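Local coordinates for serine protease inhibitor (PDB 2PEF), which probably inhibits serine proteases, as a heat-adapted bacterial member of the serpin family, and is captured here in its latent state, at residues I33-A38 against I364-V369; M158-A163 against T329-T334; K273-L278 against S308-K313. All coordinates share one frame; numbering follows the deposited sequence.

All three contacts lie in or beside the central sheet of the serpin fold, and the helix that starts in 33-38 ties them together. Its Ser37 OG lies 2.7 Å from Asn162 OD1 and hydrogen-bonds to it, linking contact 1 to contact 2, although their centres are about 17 Å apart. Ser34 O accepts a weak hydrogen bond from His312 NE2 of contact 3, whose centre is about 14 Å from that of contact 1. Contacts 2 and 3 are closer, with about 10 Å between centres. Strand 310-318 runs beside strand 322-331, where Ser330 N meets Leu311 O at 2.9 Å. Ser34, Ser37, Asn162 and His312 match the shutter region of serpins, where the main sheet opens to admit the reactive-centre loop.

Contact 1 of 3, residues I33-A38 against I364-V369; sequences ISPLSA and IFIGTV
Ser34 and Ile364 are joined by a hydrogen bond from Ser34 OG to the carbonyl Ile364 O, 2.8 Å long and nearly in line with the C=O. The hydroxyl oxygen stands anti to the backbone N (chi1 174°), and from there it also accepts from Ser37 N at 3.2 Å, the N-cap bond of helix 35-46. One buried oxygen thus caps the helix and holds the carbonyl of Ile364. Next to it, Ile33 and Ile366 form an antiparallel hydrogen-bonded pair: Ile33 N to Ile366 O and Ile366 N to Ile33 O are both 2.9 Å.

The CB of Ser34 sits over one face of the Phe365 ring, shifted toward the rim and 4.1 Å from the centroid, a CH-pi contact. Ile33 and Ile366 lie side by side and point the same way, with Ile33 CG1 3.7 Å from Ile366 CG2. That same methyl takes the Pro35 ring, which crosses the isoleucine at about a right angle. Farther along, Leu36 CD2 rests 3.9 Å from Ile364 CD1. Ala325 and Ala327 of strand 322-331 also touch the phenyl ring.

Ile364 and Phe365 both pair with Ile355, a classic beta bulge, where the chain turns a corner. A short edge strand leading straight into a capped helix, set against a bulged C-terminal strand, is the arrangement of strands 6B and 5B and helix B in serpins.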
ATOM      1  N   ILE A  33       0.265   1.420   4.999  1.00 12.93           N
ATOM      2  CA  ILE A  33       0.465   1.687   3.581  1.00 13.68           C
ATOM      3  C   ILE A  33       0.401   0.396   2.781  1.00 13.60           C
ATOM      4  O   ILE A  33       0.648  -0.690   3.313  1.00 13.09           O
ATOM      5  CB  ILE A  33       1.782   2.457   3.278  1.00 15.38           C
ATOM      6  CG1 ILE A  33       3.016   1.596   3.551  1.00 17.94           C
ATOM      7  CG2 ILE A  33       1.830   3.797   4.041  1.00 16.42           C
ATOM      8  CD1 ILE A  33       4.226   2.011   2.733  1.00 22.54           C
ATOM      9  N   SER A  34       0.026   0.528   1.513  1.00 12.77           N
ATOM     10  CA  SER A  34       0.170  -0.547   0.546  1.00 12.36           C
ATOM     11  C   SER A  34       1.249  -0.172  -0.451  1.00 13.01           C
ATOM     12  O   SER A  34       1.016   0.662  -1.336  1.00 13.63           O
ATOM     13  CB  SER A  34      -1.138  -0.814  -0.194  1.00 13.44           C
ATOM     14  OG  SER A  34      -0.943  -1.755  -1.226  1.00 12.17           O
ATOM     15  N   PRO A  35       2.442  -0.770  -0.305  1.00 14.03           N
ATOM     16  CA  PRO A  35       3.516  -0.515  -1.259  1.00 14.34           C
ATOM     17  C   PRO A  35       3.108  -0.904  -2.678  1.00 14.08           C
ATOM     18  O   PRO A  35       3.472  -0.210  -3.625  1.00 15.61           O
ATOM     19  CB  PRO A  35       4.654  -1.399  -0.747  1.00 15.06           C
ATOM     20  CG  PRO A  35       4.358  -1.602   0.697  1.00 15.66           C
ATOM     21  CD  PRO A  35       2.871  -1.685   0.770  1.00 13.12           C
ATOM     22  N   LEU A  36       2.344  -1.987  -2.813  1.00 15.02           N
ATOM     23  CA  LEU A  36       1.848  -2.435  -4.114  1.00 14.24           C
ATOM     24  C   LEU A  36       1.035  -1.342  -4.804  1.00 13.57           C
ATOM     25  O   LEU A  36       1.281  -1.023  -5.960  1.00 14.58           O
ATOM     26  CB  LEU A  36       1.005  -3.709  -3.983  1.00 14.08           C
ATOM     27  CG  LEU A  36       0.403  -4.283  -5.272  1.00 18.36           C
ATOM     28  CD1 LEU A  36       1.480  -4.643  -6.304  1.00 19.18           C
ATOM     29  CD2 LEU A  36      -0.467  -5.488  -4.947  1.00 16.83           C
ATOM     30  N   SER A  37       0.072  -0.776  -4.082  1.00 14.21           N
ATOM     31  CA  SER A  37      -0.764   0.293  -4.616  1.00 14.37           C
ATOM     32  C   SER A  37       0.053   1.511  -5.050  1.00 14.19           C
ATOM     33  O   SER A  37      -0.173   2.067  -6.127  1.00 15.63           O
ATOM     34  CB  SER A  37      -1.822   0.699  -3.590  1.00 14.30           C
ATOM     35  OG  SER A  37      -2.588   1.792  -4.063  1.00 12.92           O
ATOM     36  N   ALA A  38       1.002   1.915  -4.210  1.00 14.24           N
ATOM     37  CA  ALA A  38       1.862   3.057  -4.508  1.00 15.24           C
ATOM     38  C   ALA A  38       2.713   2.798  -5.744  1.00 15.62           C
ATOM     39  O   ALA A  38       2.778   3.643  -6.645  1.00 15.68           O
ATOM     40  CB  ALA A  38       2.733   3.396  -3.316  1.00 16.32           C
ATOM     41  N   ILE A 364       2.041  -6.698   0.796  1.00 11.31           N
ATOM     42  CA  ILE A 364       0.928  -6.036   0.110  1.00 11.79           C
ATOM     43  C   ILE A 364       0.477  -4.823   0.923  1.00 11.15           C
ATOM     44  O   ILE A 364       0.249  -3.750   0.368  1.00 11.79           O
ATOM     45  CB  ILE A 364      -0.270  -7.005  -0.125  1.00 12.35           C
ATOM     46  CG1 ILE A 364       0.184  -8.293  -0.832  1.00 13.58           C
ATOM     47  CG2 ILE A 364      -1.416  -6.310  -0.872  1.00 12.71           C
ATOM     48  CD1 ILE A 364       0.726  -8.105  -2.246  1.00 19.08           C
ATOM     49  N   PHE A 365       0.356  -5.025   2.234  1.00 10.90           N
ATOM     50  CA  PHE A 365       0.095  -3.972   3.210  1.00 10.66           C
ATOM     51  C   PHE A 365       1.123  -4.077   4.328  1.00  9.80           C
ATOM     52  O   PHE A 365       1.565  -5.179   4.684  1.00 10.14           O
ATOM     53  CB  PHE A 365      -1.310  -4.123   3.801  1.00  9.88           C
ATOM     54  CG  PHE A 365      -2.416  -3.745   2.855  1.00  8.20           C
ATOM     55  CD1 PHE A 365      -2.915  -4.668   1.933  1.00 10.20           C
ATOM     56  CD2 PHE A 365      -2.976  -2.468   2.897  1.00  8.94           C
ATOM     57  CE1 PHE A 365      -3.948  -4.321   1.062  1.00 11.96           C
ATOM     58  CE2 PHE A 365      -4.003  -2.110   2.029  1.00 10.07           C
ATOM     59  CZ  PHE A 365      -4.491  -3.034   1.110  1.00 10.61           C
ATOM     60  N   ILE A 366       1.515  -2.931   4.875  1.00  9.71           N
ATOM     61  CA  ILE A 366       2.424  -2.900   6.025  1.00  9.78           C
ATOM     62  C   ILE A 366       2.067  -1.704   6.913  1.00  9.43           C
ATOM     63  O   ILE A 366       1.784  -0.611   6.417  1.00  9.44           O
ATOM     64  CB  ILE A 366       3.927  -2.930   5.598  1.00 10.36           C
ATOM     65  CG1 ILE A 366       4.846  -3.040   6.821  1.00  9.84           C
ATOM     66  CG2 ILE A 366       4.284  -1.727   4.717  1.00  9.76           C
ATOM     67  CD1 ILE A 366       6.268  -3.501   6.488  1.00  9.18           C
ATOM     68  N   GLY A 367       2.041  -1.924   8.222  1.00  9.47           N
ATOM     69  CA  GLY A 367       1.583  -0.882   9.134  1.00 10.05           C
ATOM     70  C   GLY A 367       1.987  -1.028  10.581  1.00  9.68           C
ATOM     71  O   GLY A 367       2.743  -1.927  10.948  1.00  8.94           O
ATOM     72  N   THR A 368       1.476  -0.115  11.400  1.00 10.78           N
ATOM     73  CA  THR A 368       1.768  -0.102  12.827  1.00 11.77           C
ATOM     74  C   THR A 368       0.474   0.001  13.603  1.00 11.85           C
ATOM     75  O   THR A 368      -0.460   0.683  13.176  1.00 12.29           O
ATOM     76  CB  THR A 368       2.658   1.096  13.225  1.00 11.27           C
ATOM     77  OG1 THR A 368       2.059   2.316  12.769  1.00 11.76           O
ATOM     78  CG2 THR A 368       4.052   0.971  12.624  1.00 11.61           C
ATOM     79  N   VAL A 369       0.412  -0.690  14.737  1.00 10.05           N
ATOM     80  CA  VAL A 369      -0.698  -0.508  15.654  1.00 10.01           C
ATOM     81  C   VAL A 369      -0.133   0.055  16.950  1.00  9.64           C
ATOM     82  O   VAL A 369       0.485  -0.669  17.737  1.00  9.07           O
ATOM     83  CB  VAL A 369      -1.485  -1.811  15.912  1.00  9.57           C
ATOM     84  CG1 VAL A 369      -2.555  -1.588  16.991  1.00 10.17           C
ATOM     85  CG2 VAL A 369      -2.122  -2.313  14.625  1.00  9.94           C
TER

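Contact 2 of 3, residues M158-A163 against T329-T334; sequences MYLINA and TSVDIT
Backbone bonds between Leu160 and Val331, and between Asn162 and Thr329, set the antiparallel register here. At the first pair Leu160 O takes Val331 N at 2.8 Å, while the return bond from Leu160 N to Val331 O is longer, 3.3 Å. The second pair is even, with Asn162 N to Thr329 O and Thr329 N to Asn162 O both 2.9 Å. Ile161 and Ser330 between them are a non-hydrogen-bonded pair.

Among the polar side chains, Asn162 OD1 and Thr329 OG1 are both hydrogen-bonded to Ser37 OG of helix 35-46. Other polar contacts gather at Asp332, where the chain leaves the strand with left-handed backbone angles (phi 84°, psi 3°). Its OD1 receives a weak hydrogen bond from a water, which in turn accepts from Met158 N at 3.2 Å. OD2 is bonded to Ser308 OG.

Apolar packing falls on both faces. Leu160 and Val331 share one, their branches CD1 and CG1 touching as the side chains cross obliquely, with Thr45 of helix 35-46 against them. On the other face the chain bends after Asp332 to lay Ile333 over Tyr159. Its CG1, anti to the carbonyl carbon (chi1 -68°), stands above the ring centre, 3.5 Å from the centroid, in a CH-pi contact. Asp332 O approaches the ring edge, 3.3 Å from Tyr159 CE2, while the phenol OH bonds to Asp156. Ile333 CD1 also reaches Ile161 CD1 at 4.1 Å.

By family topology, strand 322-331 is the N-terminal part of the reactive-centre loop, inserted as strand 4A between strands 3A and 5A, as in latent serpins, where the loop enters uncleaved. Main-chain bonds set its register, and apolar side chains pack it on both faces.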
ATOM      1  N   MET A 158      -5.189  15.783 -15.592  1.00 19.40           N
ATOM      2  CA  MET A 158      -5.075  14.325 -15.540  1.00 19.20           C
ATOM      3  C   MET A 158      -4.855  13.783 -14.130  1.00 17.84           C
ATOM      4  O   MET A 158      -4.049  14.313 -13.370  1.00 17.45           O
ATOM      5  CB  MET A 158      -3.971  13.807 -16.475  1.00 19.25           C
ATOM      6  CG  MET A 158      -3.928  12.275 -16.549  1.00 20.08           C
ATOM      7  SD  MET A 158      -2.384  11.555 -17.130  1.00 24.35           S
ATOM      8  CE  MET A 158      -2.756  11.367 -18.868  1.00 23.75           C
ATOM      9  N   TYR A 159      -5.592  12.725 -13.797  1.00 14.75           N
ATOM     10  CA  TYR A 159      -5.356  11.972 -12.576  1.00 13.96           C
ATOM     11  C   TYR A 159      -5.031  10.526 -12.937  1.00 13.37           C
ATOM     12  O   TYR A 159      -5.588   9.971 -13.888  1.00 11.69           O
ATOM     13  CB  TYR A 159      -6.588  11.971 -11.672  1.00 13.68           C
ATOM     14  CG  TYR A 159      -7.131  13.315 -11.240  1.00 12.33           C
ATOM     15  CD1 TYR A 159      -8.506  13.512 -11.124  1.00 13.67           C
ATOM     16  CD2 TYR A 159      -6.285  14.383 -10.928  1.00 11.30           C
ATOM     17  CE1 TYR A 159      -9.028  14.729 -10.715  1.00 12.09           C
ATOM     18  CE2 TYR A 159      -6.800  15.608 -10.518  1.00  9.97           C
ATOM     19  CZ  TYR A 159      -8.172  15.770 -10.413  1.00 12.16           C
ATOM     20  OH  TYR A 159      -8.694  16.972 -10.012  1.00 15.31           O
ATOM     21  N   LEU A 160      -4.137   9.923 -12.159  1.00 12.88           N
ATOM     22  CA  LEU A 160      -3.862   8.495 -12.247  1.00 11.82           C
ATOM     23  C   LEU A 160      -4.171   7.907 -10.878  1.00 11.23           C
ATOM     24  O   LEU A 160      -3.755   8.449  -9.855  1.00 10.80           O
ATOM     25  CB  LEU A 160      -2.403   8.232 -12.637  1.00 11.23           C
ATOM     26  CG  LEU A 160      -1.903   8.875 -13.939  1.00 14.17           C
ATOM     27  CD1 LEU A 160      -1.369  10.296 -13.701  1.00 17.07           C
ATOM     28  CD2 LEU A 160      -0.828   8.020 -14.585  1.00 17.82           C
ATOM     29  N   ILE A 161      -4.921   6.811 -10.862  1.00 11.08           N
ATOM     30  CA  ILE A 161      -5.393   6.232  -9.607  1.00 11.09           C
ATOM     31  C   ILE A 161      -5.245   4.721  -9.620  1.00 10.90           C
ATOM     32  O   ILE A 161      -5.615   4.060 -10.593  1.00 11.57           O
ATOM     33  CB  ILE A 161      -6.881   6.596  -9.311  1.00 10.03           C
ATOM     34  CG1 ILE A 161      -7.093   8.115  -9.345  1.00 10.77           C
ATOM     35  CG2 ILE A 161      -7.312   6.029  -7.951  1.00 12.70           C
ATOM     36  CD1 ILE A 161      -8.544   8.553  -9.356  1.00 10.71           C
ATOM     37  N   ASN A 162      -4.693   4.183  -8.536  1.00 10.57           N
ATOM     38  CA  ASN A 162      -4.742   2.749  -8.289  1.00 10.75           C
ATOM     39  C   ASN A 162      -5.576   2.429  -7.054  1.00 10.57           C
ATOM     40  O   ASN A 162      -5.573   3.189  -6.090  1.00 10.76           O
ATOM     41  CB  ASN A 162      -3.334   2.189  -8.111  1.00 10.26           C
ATOM     42  CG  ASN A 162      -3.341   0.791  -7.530  1.00 13.32           C
ATOM     43  OD1 ASN A 162      -3.364   0.620  -6.314  1.00 13.68           O
ATOM     44  ND2 ASN A 162      -3.345  -0.217  -8.397  1.00 11.10           N
ATOM     45  N   ALA A 163      -6.274   1.297  -7.096  1.00 10.28           N
ATOM     46  CA  ALA A 163      -6.949   0.742  -5.927  1.00 10.20           C
ATOM     47  C   ALA A 163      -6.599  -0.729  -5.732  1.00 10.49           C
ATOM     48  O   ALA A 163      -6.490  -1.487  -6.697  1.00 11.25           O
ATOM     49  CB  ALA A 163      -8.458   0.923  -6.034  1.00 11.07           C
ATOM     50  N   THR A 329      -4.058   4.886  -4.230  1.00  9.31           N
ATOM     51  CA  THR A 329      -2.993   5.848  -4.487  0.50  8.13           C
ATOM     52  C   THR A 329      -3.399   6.711  -5.677  1.00  9.78           C
ATOM     53  O   THR A 329      -3.731   6.198  -6.740  1.00  9.06           O
ATOM     54  CB  THR A 329      -1.640   5.164  -4.770  0.50  8.58           C
ATOM     55  OG1 THR A 329      -1.390   4.160  -3.779  0.50  4.37           O
ATOM     56  CG2 THR A 329      -0.508   6.193  -4.753  0.50  2.00           C
ATOM     57  N   SER A 330      -3.383   8.025  -5.478  1.00  9.93           N
ATOM     58  CA  SER A 330      -3.712   8.950  -6.553  1.00  9.81           C
ATOM     59  C   SER A 330      -2.527   9.850  -6.889  1.00 10.97           C
ATOM     60  O   SER A 330      -1.705  10.179  -6.024  1.00 10.38           O
ATOM     61  CB  SER A 330      -4.952   9.782  -6.208  1.00 10.43           C
ATOM     62  OG  SER A 330      -4.743  10.530  -5.028  1.00 11.76           O
ATOM     63  N   VAL A 331      -2.438  10.227  -8.163  1.00 11.28           N
ATOM     64  CA  VAL A 331      -1.408  11.139  -8.643  1.00 12.14           C
ATOM     65  C   VAL A 331      -2.089  12.356  -9.267  1.00 12.91           C
ATOM     66  O   VAL A 331      -2.947  12.216 -10.144  1.00 13.10           O
ATOM     67  CB  VAL A 331      -0.475  10.443  -9.669  1.00 11.63           C
ATOM     68  CG1 VAL A 331       0.538  11.430 -10.252  1.00 12.46           C
ATOM     69  CG2 VAL A 331       0.237   9.253  -9.031  1.00 12.14           C
ATOM     70  N   ASP A 332      -1.701  13.540  -8.785  1.00 13.72           N
ATOM     71  CA  ASP A 332      -2.234  14.849  -9.218  1.00 15.01           C
ATOM     72  C   ASP A 332      -3.545  15.323  -8.557  1.00 14.83           C
ATOM     73  O   ASP A 332      -4.074  16.378  -8.920  1.00 13.65           O
ATOM     74  CB  ASP A 332      -2.288  14.993 -10.750  1.00 15.51           C
ATOM     75  CG  ASP A 332      -1.290  16.011 -11.282  1.00 21.32           C
ATOM     76  OD1 ASP A 332      -1.004  15.980 -12.499  1.00 23.66           O
ATOM     77  OD2 ASP A 332      -0.799  16.850 -10.492  1.00 25.00           O
ATOM     78  N   ILE A 333      -4.062  14.549  -7.606  1.00 14.57           N
ATOM     79  CA  ILE A 333      -5.191  15.002  -6.791  1.00 15.75           C
ATOM     80  C   ILE A 333      -4.648  15.703  -5.543  1.00 16.93           C
ATOM     81  O   ILE A 333      -3.964  15.088  -4.722  1.00 15.48           O
ATOM     82  CB  ILE A 333      -6.155  13.846  -6.392  1.00 16.11           C
ATOM     83  CG1 ILE A 333      -6.894  13.307  -7.622  1.00 13.47           C
ATOM     84  CG2 ILE A 333      -7.167  14.323  -5.344  1.00 14.09           C
ATOM     85  CD1 ILE A 333      -7.708  12.038  -7.375  1.00 14.96           C
ATOM     86  N   THR A 334      -4.947  16.995  -5.420  1.00 19.32           N
ATOM     87  CA  THR A 334      -4.566  17.767  -4.239  1.00 21.61           C
ATOM     88  C   THR A 334      -5.721  17.762  -3.240  1.00 22.56           C
ATOM     89  O   THR A 334      -6.790  18.317  -3.508  1.00 23.57           O
ATOM     90  CB  THR A 334      -4.179  19.225  -4.597  1.00 21.86           C
ATOM     91  OG1 THR A 334      -3.151  19.225  -5.595  1.00 23.94           O
ATOM     92  CG2 THR A 334      -3.682  19.977  -3.367  1.00 22.32           C
TER
HETATM   93  O   HOH W   1      -3.390  17.372 -13.532  1.00 35.99           O

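Contact 3 of 3, residues K273-L278 against S308-K313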
ATOM      1  N   LYS A 273       0.411  12.022   2.489  1.00 17.56           N
ATOM      2  CA  LYS A 273       0.976  12.631   1.290  1.00 18.25           C
ATOM      3  C   LYS A 273       2.397  12.100   1.122  1.00 17.46           C
ATOM      4  O   LYS A 273       3.210  12.178   2.047  1.00 16.34           O
ATOM      5  CB  LYS A 273       0.964  14.153   1.426  1.00 17.59           C
ATOM      6  CG  LYS A 273       1.437  14.916   0.197  1.00 22.46           C
ATOM      7  CD  LYS A 273       1.246  16.408   0.396  1.00 21.37           C
ATOM      8  CE  LYS A 273       2.087  17.209  -0.578  1.00 24.31           C
ATOM      9  NZ  LYS A 273       1.807  18.669  -0.496  1.00 24.70           N
ATOM     10  N   MET A 274       2.685  11.540  -0.052  1.00 18.42           N
ATOM     11  CA  MET A 274       3.947  10.830  -0.272  1.00 18.43           C
ATOM     12  C   MET A 274       5.051  11.640  -0.964  1.00 19.36           C
ATOM     13  O   MET A 274       6.135  11.117  -1.217  1.00 19.54           O
ATOM     14  CB  MET A 274       3.684   9.517  -1.020  1.00 19.09           C
ATOM     15  CG  MET A 274       3.195   8.407  -0.107  1.00 17.15           C
ATOM     16  SD  MET A 274       2.754   6.910  -0.994  1.00 19.46           S
ATOM     17  CE  MET A 274       2.667   5.764   0.375  1.00 21.40           C
ATOM     18  N   ASN A 275       4.778  12.911  -1.247  1.00 19.39           N
ATOM     19  CA  ASN A 275       5.730  13.777  -1.948  1.00 19.19           C
ATOM     20  C   ASN A 275       7.151  13.745  -1.380  1.00 20.22           C
ATOM     21  O   ASN A 275       8.097  13.427  -2.101  1.00 20.84           O
ATOM     22  CB  ASN A 275       5.220  15.219  -1.989  1.00 19.53           C
ATOM     23  CG  ASN A 275       4.042  15.397  -2.923  1.00 19.42           C
ATOM     24  OD1 ASN A 275       3.157  14.539  -3.004  1.00 21.64           O
ATOM     25  ND2 ASN A 275       4.020  16.520  -3.629  1.00 19.67           N
ATOM     26  N   GLU A 276       7.279  14.061  -0.091  1.00 20.75           N
ATOM     27  CA  GLU A 276       8.579  14.169   0.581  1.00 22.19           C
ATOM     28  C   GLU A 276       9.344  12.845   0.616  1.00 21.12           C
ATOM     29  O   GLU A 276      10.560  12.815   0.401  1.00 20.74           O
ATOM     30  CB  GLU A 276       8.409  14.719   2.000  1.00 22.38           C
ATOM     31  CG  GLU A 276       8.180  16.228   2.070  1.00 24.09           C
ATOM     32  CD  GLU A 276       8.173  16.766   3.497  1.00 24.99           C
ATOM     33  OE1 GLU A 276       8.268  15.962   4.452  1.00 26.16           O
ATOM     34  OE2 GLU A 276       8.079  18.002   3.664  1.00 27.84           O
ATOM     35  N   THR A 277       8.625  11.758   0.884  1.00 20.92           N
ATOM     36  CA  THR A 277       9.201  10.414   0.847  1.00 21.29           C
ATOM     37  C   THR A 277       9.766  10.103  -0.539  1.00 20.73           C
ATOM     38  O   THR A 277      10.896   9.620  -0.666  1.00 21.14           O
ATOM     39  CB  THR A 277       8.149   9.349   1.235  1.00 21.13           C
ATOM     40  OG1 THR A 277       7.724   9.569   2.585  1.00 23.61           O
ATOM     41  CG2 THR A 277       8.718   7.942   1.110  1.00 22.83           C
ATOM     42  N   LEU A 278       8.978  10.399  -1.569  1.00 20.13           N
ATOM     43  CA  LEU A 278       9.373  10.149  -2.951  1.00 20.35           C
ATOM     44  C   LEU A 278      10.564  11.009  -3.376  1.00 19.68           C
ATOM     45  O   LEU A 278      11.441  10.542  -4.099  1.00 20.42           O
ATOM     46  CB  LEU A 278       8.176  10.336  -3.897  1.00 20.62           C
ATOM     47  CG  LEU A 278       7.091   9.252  -3.784  1.00 19.96           C
ATOM     48  CD1 LEU A 278       5.807   9.650  -4.507  1.00 20.50           C
ATOM     49  CD2 LEU A 278       7.593   7.894  -4.280  1.00 21.69           C
ATOM     50  N   SER A 308       1.471  17.388  -8.668  1.00 14.03           N
ATOM     51  CA  SER A 308       1.164  18.260  -7.541  1.00 13.89           C
ATOM     52  C   SER A 308       1.279  17.483  -6.236  1.00 14.36           C
ATOM     53  O   SER A 308       2.069  17.839  -5.360  1.00 14.57           O
ATOM     54  CB  SER A 308      -0.233  18.867  -7.690  1.00 14.09           C
ATOM     55  OG  SER A 308      -1.210  17.857  -7.864  1.00 17.13           O
ATOM     56  N   GLU A 309       0.493  16.416  -6.114  1.00 13.64           N
ATOM     57  CA  GLU A 309       0.515  15.578  -4.920  1.00 14.32           C
ATOM     58  C   GLU A 309       0.370  14.104  -5.256  1.00 13.67           C
ATOM     59  O   GLU A 309      -0.344  13.734  -6.193  1.00 14.39           O
ATOM     60  CB  GLU A 309      -0.589  15.988  -3.938  1.00 14.63           C
ATOM     61  CG  GLU A 309      -0.383  17.345  -3.263  1.00 17.53           C
ATOM     62  CD  GLU A 309      -1.289  17.554  -2.058  1.00 16.10           C
ATOM     63  OE1 GLU A 309      -2.110  16.659  -1.756  1.00 24.13           O
ATOM     64  OE2 GLU A 309      -1.175  18.619  -1.413  1.00 24.10           O
ATOM     65  N   VAL A 310       1.061  13.272  -4.485  1.00 12.37           N
ATOM     66  CA  VAL A 310       0.814  11.836  -4.482  1.00 13.15           C
ATOM     67  C   VAL A 310       0.150  11.527  -3.144  1.00 13.14           C
ATOM     68  O   VAL A 310       0.758  11.705  -2.083  1.00 13.47           O
ATOM     69  CB  VAL A 310       2.115  11.018  -4.674  1.00 11.94           C
ATOM     70  CG1 VAL A 310       1.830   9.521  -4.582  1.00 14.04           C
ATOM     71  CG2 VAL A 310       2.761  11.346  -6.015  1.00 15.16           C
ATOM     72  N   LEU A 311      -1.106  11.096  -3.204  1.00 12.63           N
ATOM     73  CA  LEU A 311      -1.901  10.844  -2.005  1.00 13.40           C
ATOM     74  C   LEU A 311      -2.187   9.356  -1.853  1.00 13.39           C
ATOM     75  O   LEU A 311      -2.484   8.672  -2.829  1.00 13.26           O
ATOM     76  CB  LEU A 311      -3.209  11.639  -2.054  1.00 13.15           C
ATOM     77  CG  LEU A 311      -4.104  11.709  -0.808  1.00 15.28           C
ATOM     78  CD1 LEU A 311      -3.456  12.522   0.307  1.00 17.18           C
ATOM     79  CD2 LEU A 311      -5.467  12.290  -1.169  1.00 14.66           C
ATOM     80  N   HIS A 312      -2.097   8.878  -0.614  1.00 12.12           N
ATOM     81  CA  HIS A 312      -2.299   7.479  -0.277  1.00 12.25           C
ATOM     82  C   HIS A 312      -3.348   7.389   0.827  1.00 12.00           C
ATOM     83  O   HIS A 312      -3.222   8.059   1.845  1.00 12.97           O
ATOM     84  CB  HIS A 312      -0.975   6.874   0.206  1.00 13.41           C
ATOM     85  CG  HIS A 312      -0.910   5.383   0.094  1.00 11.84           C
ATOM     86  ND1 HIS A 312      -0.770   4.551   1.182  1.00 15.89           N
ATOM     87  CD2 HIS A 312      -0.953   4.576  -0.990  1.00  9.25           C
ATOM     88  CE1 HIS A 312      -0.733   3.295   0.770  1.00 10.58           C
ATOM     89  NE2 HIS A 312      -0.842   3.284  -0.544  1.00 17.14           N
ATOM     90  N   LYS A 313      -4.382   6.578   0.606  1.00 10.93           N
ATOM     91  CA  LYS A 313      -5.428   6.332   1.602  1.00 11.37           C
ATOM     92  C   LYS A 313      -5.555   4.838   1.811  1.00 11.36           C
ATOM     93  O   LYS A 313      -5.623   4.076   0.847  1.00 10.37           O
ATOM     94  CB  LYS A 313      -6.781   6.883   1.147  1.00 12.01           C
ATOM     95  CG  LYS A 313      -6.924   8.390   1.196  1.00 15.84           C
ATOM     96  CD  LYS A 313      -8.392   8.824   1.056  1.00 13.57           C
ATOM     97  CE  LYS A 313      -9.245   8.380   2.242  1.00 21.25           C
ATOM     98  NZ  LYS A 313     -10.572   9.067   2.274  1.00 25.50           N
TER
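Asn275 opens helix 275-280 by gripping the start of strand 310-318, at the point where serpin strand 6A hands over to a short helix beside strand 5A. Along 308-313, Ser308 comes first, just before the strand: its carbonyl oxygen accepts from Asn275 ND2 at 2.9 Å, nearly in the plane of the amide.

Glu309 follows with a salt bridge at the more exposed side of the contact. The extended Lys273 chain crosses it at about a right angle, and NZ lies 3.1 Å from OE2 of Glu309, approaching from above the carboxylate plane, 55° out of it.

Val310 is held at both backbone ends. Its N donates to Asn275 OD1 at 2.9 Å, in the carbonyl plane, and its O accepts from Met274 N at 2.8 Å in an almost straight bond. With both ends of the Asn275 amide engaged, its rotation is fixed; an alanine here would probably leave Val310 N and Ser308 O without their mates and weaken the tie between helix and strand. Val310 packs through its two methyls, CG2 3.8 Å from Leu278 CD1 and CG1 4.0 Å from Met274 CB.

Leu311 forms the antiparallel non-hydrogen-bonded pair with Lys273. His312 comes next, its NE2 making a weak hydrogen bond to Ser34 O. Met274, extended beyond CG, reaches this ring with its terminal methyl: CE stands 3.6 Å above one face of the imidazole, offset toward the rim and nearest to His312 CG.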